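Local coordinates for protein lasso peptide isopeptidase AtxE2 (PDB 5TXC) that hydrolyses the isopeptide bond of the lasso peptides astexin-2 and astexin-3, opening the threaded substrates into linear peptides, at residues 361-366 with 375-380. Residues are numbered along the deposited sequence; the frame is centred on the assembly and turned at random.
Sequences LICAQE and VTLNLT
CG of L379 lies anti to its carbonyl carbon (chi1 -69°), beside its backbone N, and the second torsion sends CD1 on anti to CA and turns CD2 to meet L361 CD2 at 4.1 Å; the two side chains cross at about a right angle. This contact lies where the two central strands of a four-stranded antiparallel sheet pair, an up-and-down sheet of the kind that forms the blades of the beta-propeller in prolyl oligopeptidase relatives. L361 and L377 form a hydrogen-bonded pair: L361 N donates to L377 O at 2.9 Å and L377 N to L361 O at 2.8 Å. L361, C363, V375 and L377 share one apolar face. L361 CB meets L377 CB there. C363 SG, joined in a disulfide to C354 of strand 350-357, lies 4.4 Å from L377 CD1. Q365 joins them by laying CB against V375 CB, while its OE1 accepts from R373. Replacing L379 with an alanine would probably open a gap beside L361 CD2 and L331 of strand 328-335, which L379 and L361 both touch. On the other face, I362 and T376 stand side by side, I362 CG1 4.1 Å from T376 OG1. At the C363-V375 pair, the donor C363 N is tilted 31° from the carbonyl plane of V375, whereas V375 N, 2.8 Å from C363 O, makes a bent bond, with an N-H...O angle of 134°.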
ATOM      1  N   LEU A 361      -7.429  -9.130  21.766  1.00 25.00           N
ATOM      2  CA  LEU A 361      -7.433  -8.361  20.538  1.00 31.88           C
ATOM      3  C   LEU A 361      -7.411  -9.367  19.391  1.00 30.70           C
ATOM      4  O   LEU A 361      -6.577 -10.277  19.387  1.00 27.11           O
ATOM      5  CB  LEU A 361      -6.214  -7.443  20.503  1.00 30.74           C
ATOM      6  CG  LEU A 361      -6.325  -5.983  20.098  1.00 34.24           C
ATOM      7  CD1 LEU A 361      -7.435  -5.314  20.870  1.00 30.18           C
ATOM      8  CD2 LEU A 361      -5.013  -5.338  20.455  1.00 29.98           C
ATOM      9  N   ILE A 362      -8.340  -9.233  18.448  1.00 33.06           N
ATOM     10  CA  ILE A 362      -8.303 -10.013  17.208  1.00 31.02           C
ATOM     11  C   ILE A 362      -7.757  -9.122  16.100  1.00 30.10           C
ATOM     12  O   ILE A 362      -8.326  -8.071  15.800  1.00 28.06           O
ATOM     13  CB  ILE A 362      -9.683 -10.576  16.844  1.00 28.43           C
ATOM     14  CG1 ILE A 362     -10.135 -11.593  17.906  1.00 32.17           C
ATOM     15  CG2 ILE A 362      -9.642 -11.240  15.480  1.00 29.94           C
ATOM     16  CD1 ILE A 362     -11.110 -11.071  18.879  1.00 33.47           C
ATOM     17  N   CYS A 363      -6.643  -9.530  15.499  1.00 33.92           N
ATOM     18  CA  CYS A 363      -5.911  -8.682  14.563  1.00 31.62           C
ATOM     19  C   CYS A 363      -5.557  -9.445  13.298  1.00 27.10           C
ATOM     20  O   CYS A 363      -5.341 -10.655  13.333  1.00 27.14           O
ATOM     21  CB  CYS A 363      -4.585  -8.193  15.165  1.00 29.27           C
ATOM     22  SG  CYS A 363      -4.718  -7.265  16.696  1.00 33.31           S
ATOM     23  N   ALA A 364      -5.423  -8.717  12.200  1.00 25.00           N
ATOM     24  CA  ALA A 364      -4.579  -9.190  11.115  1.00 28.84           C
ATOM     25  C   ALA A 364      -3.124  -8.893  11.465  1.00 24.61           C
ATOM     26  O   ALA A 364      -2.813  -7.843  12.038  1.00 28.04           O
ATOM     27  CB  ALA A 364      -4.969  -8.545   9.780  1.00 29.07           C
ATOM     28  N   GLN A 365      -2.240  -9.839  11.162  1.00 21.34           N
ATOM     29  CA  GLN A 365      -0.828  -9.711  11.503  1.00 25.63           C
ATOM     30  C   GLN A 365       0.034 -10.208  10.346  1.00 24.33           C
ATOM     31  O   GLN A 365      -0.301 -11.169   9.642  1.00 25.97           O
ATOM     32  CB  GLN A 365      -0.487 -10.456  12.808  1.00 22.67           C
ATOM     33  CG  GLN A 365       0.946 -10.339  13.272  1.00 21.05           C
ATOM     34  CD  GLN A 365       1.819 -11.476  12.779  1.00 23.25           C
ATOM     35  OE1 GLN A 365       1.331 -12.544  12.415  1.00 25.98           O
ATOM     36  NE2 GLN A 365       3.120 -11.246  12.751  1.00 25.04           N
ATOM     37  N   GLU A 366       1.180  -9.564  10.201  1.00 24.66           N
ATOM     38  CA  GLU A 366       2.025  -9.691   9.026  1.00 26.89           C
ATOM     39  C   GLU A 366       3.461  -9.517   9.478  1.00 28.98           C
ATOM     40  O   GLU A 366       3.734  -8.709  10.374  1.00 28.47           O
ATOM     41  CB  GLU A 366       1.626  -8.613   8.022  1.00 29.83           C
ATOM     42  CG  GLU A 366       2.222  -8.657   6.699  1.00 30.46           C
ATOM     43  CD  GLU A 366       1.752  -7.469   5.872  1.00 31.91           C
ATOM     44  OE1 GLU A 366       0.694  -6.881   6.217  1.00 32.61           O
ATOM     45  OE2 GLU A 366       2.452  -7.115   4.898  1.00 32.54           O
ATOM     46  N   VAL A 375      -5.024 -13.367  13.911  1.00 28.29           N
ATOM     47  CA  VAL A 375      -4.258 -13.669  15.110  1.00 25.03           C
ATOM     48  C   VAL A 375      -5.044 -13.184  16.322  1.00 30.52           C
ATOM     49  O   VAL A 375      -5.954 -12.358  16.205  1.00 33.78           O
ATOM     50  CB  VAL A 375      -2.871 -12.992  14.970  1.00 28.36           C
ATOM     51  CG1 VAL A 375      -2.626 -11.924  16.011  1.00 28.75           C
ATOM     52  CG2 VAL A 375      -1.768 -14.012  14.875  1.00 30.38           C
ATOM     53  N   THR A 376      -4.674 -13.687  17.497  1.00 29.47           N
ATOM     54  CA  THR A 376      -5.221 -13.235  18.773  1.00 30.30           C
ATOM     55  C   THR A 376      -4.076 -12.736  19.652  1.00 33.99           C
ATOM     56  O   THR A 376      -3.021 -13.376  19.734  1.00 34.16           O
ATOM     57  CB  THR A 376      -5.985 -14.391  19.476  1.00 30.72           C
ATOM     58  OG1 THR A 376      -7.347 -14.385  19.052  1.00 34.95           O
ATOM     59  CG2 THR A 376      -5.934 -14.274  20.964  1.00 41.63           C
ATOM     60  N   LEU A 377      -4.276 -11.597  20.311  1.00 30.02           N
ATOM     61  CA  LEU A 377      -3.330 -11.105  21.301  1.00 32.71           C
ATOM     62  C   LEU A 377      -3.997 -11.104  22.662  1.00 32.20           C
ATOM     63  O   LEU A 377      -5.068 -10.513  22.831  1.00 34.02           O
ATOM     64  CB  LEU A 377      -2.824  -9.704  20.966  1.00 34.70           C
ATOM     65  CG  LEU A 377      -1.550  -9.768  20.135  1.00 34.90           C
ATOM     66  CD1 LEU A 377      -1.397  -8.542  19.290  1.00 34.48           C
ATOM     67  CD2 LEU A 377      -0.355  -9.937  21.035  1.00 40.41           C
ATOM     68  N   ASN A 378      -3.347 -11.745  23.627  1.00 34.49           N
ATOM     69  CA  ASN A 378      -3.831 -11.793  25.001  1.00 29.92           C
ATOM     70  C   ASN A 378      -3.572 -10.448  25.678  1.00 30.64           C
ATOM     71  O   ASN A 378      -2.418 -10.056  25.874  1.00 29.02           O
ATOM     72  CB  ASN A 378      -3.121 -12.926  25.742  1.00 32.85           C
ATOM     73  CG  ASN A 378      -3.647 -13.128  27.147  1.00 34.78           C
ATOM     74  OD1 ASN A 378      -3.782 -12.178  27.900  1.00 35.58           O
ATOM     75  ND2 ASN A 378      -3.889 -14.372  27.521  1.00 37.93           N
ATOM     76  N   LEU A 379      -4.626  -9.755  26.071  1.00 28.72           N
ATOM     77  CA  LEU A 379      -4.443  -8.391  26.551  1.00 29.89           C
ATOM     78  C   LEU A 379      -3.885  -8.288  27.975  1.00 32.80           C
ATOM     79  O   LEU A 379      -3.754  -7.167  28.481  1.00 35.49           O
ATOM     80  CB  LEU A 379      -5.770  -7.631  26.463  1.00 33.59           C
ATOM     81  CG  LEU A 379      -6.229  -7.346  25.037  1.00 33.69           C
ATOM     82  CD1 LEU A 379      -7.619  -6.774  25.084  1.00 35.19           C
ATOM     83  CD2 LEU A 379      -5.271  -6.372  24.370  1.00 32.98           C
ATOM     84  N   THR A 380      -3.579  -9.391  28.660  1.00 32.99           N
ATOM     85  CA  THR A 380      -2.868  -9.295  29.936  1.00 39.16           C
ATOM     86  C   THR A 380      -1.442  -9.819  29.851  1.00 35.99           C
ATOM     87  O   THR A 380      -0.509  -9.148  30.290  1.00 41.18           O
ATOM     88  CB  THR A 380      -3.623 -10.020  31.073  1.00 42.40           C
ATOM     89  OG1 THR A 380      -3.700 -11.413  30.800  1.00 44.50           O
ATOM     90  CG2 THR A 380      -5.035  -9.469  31.241  1.00 38.90           C
TER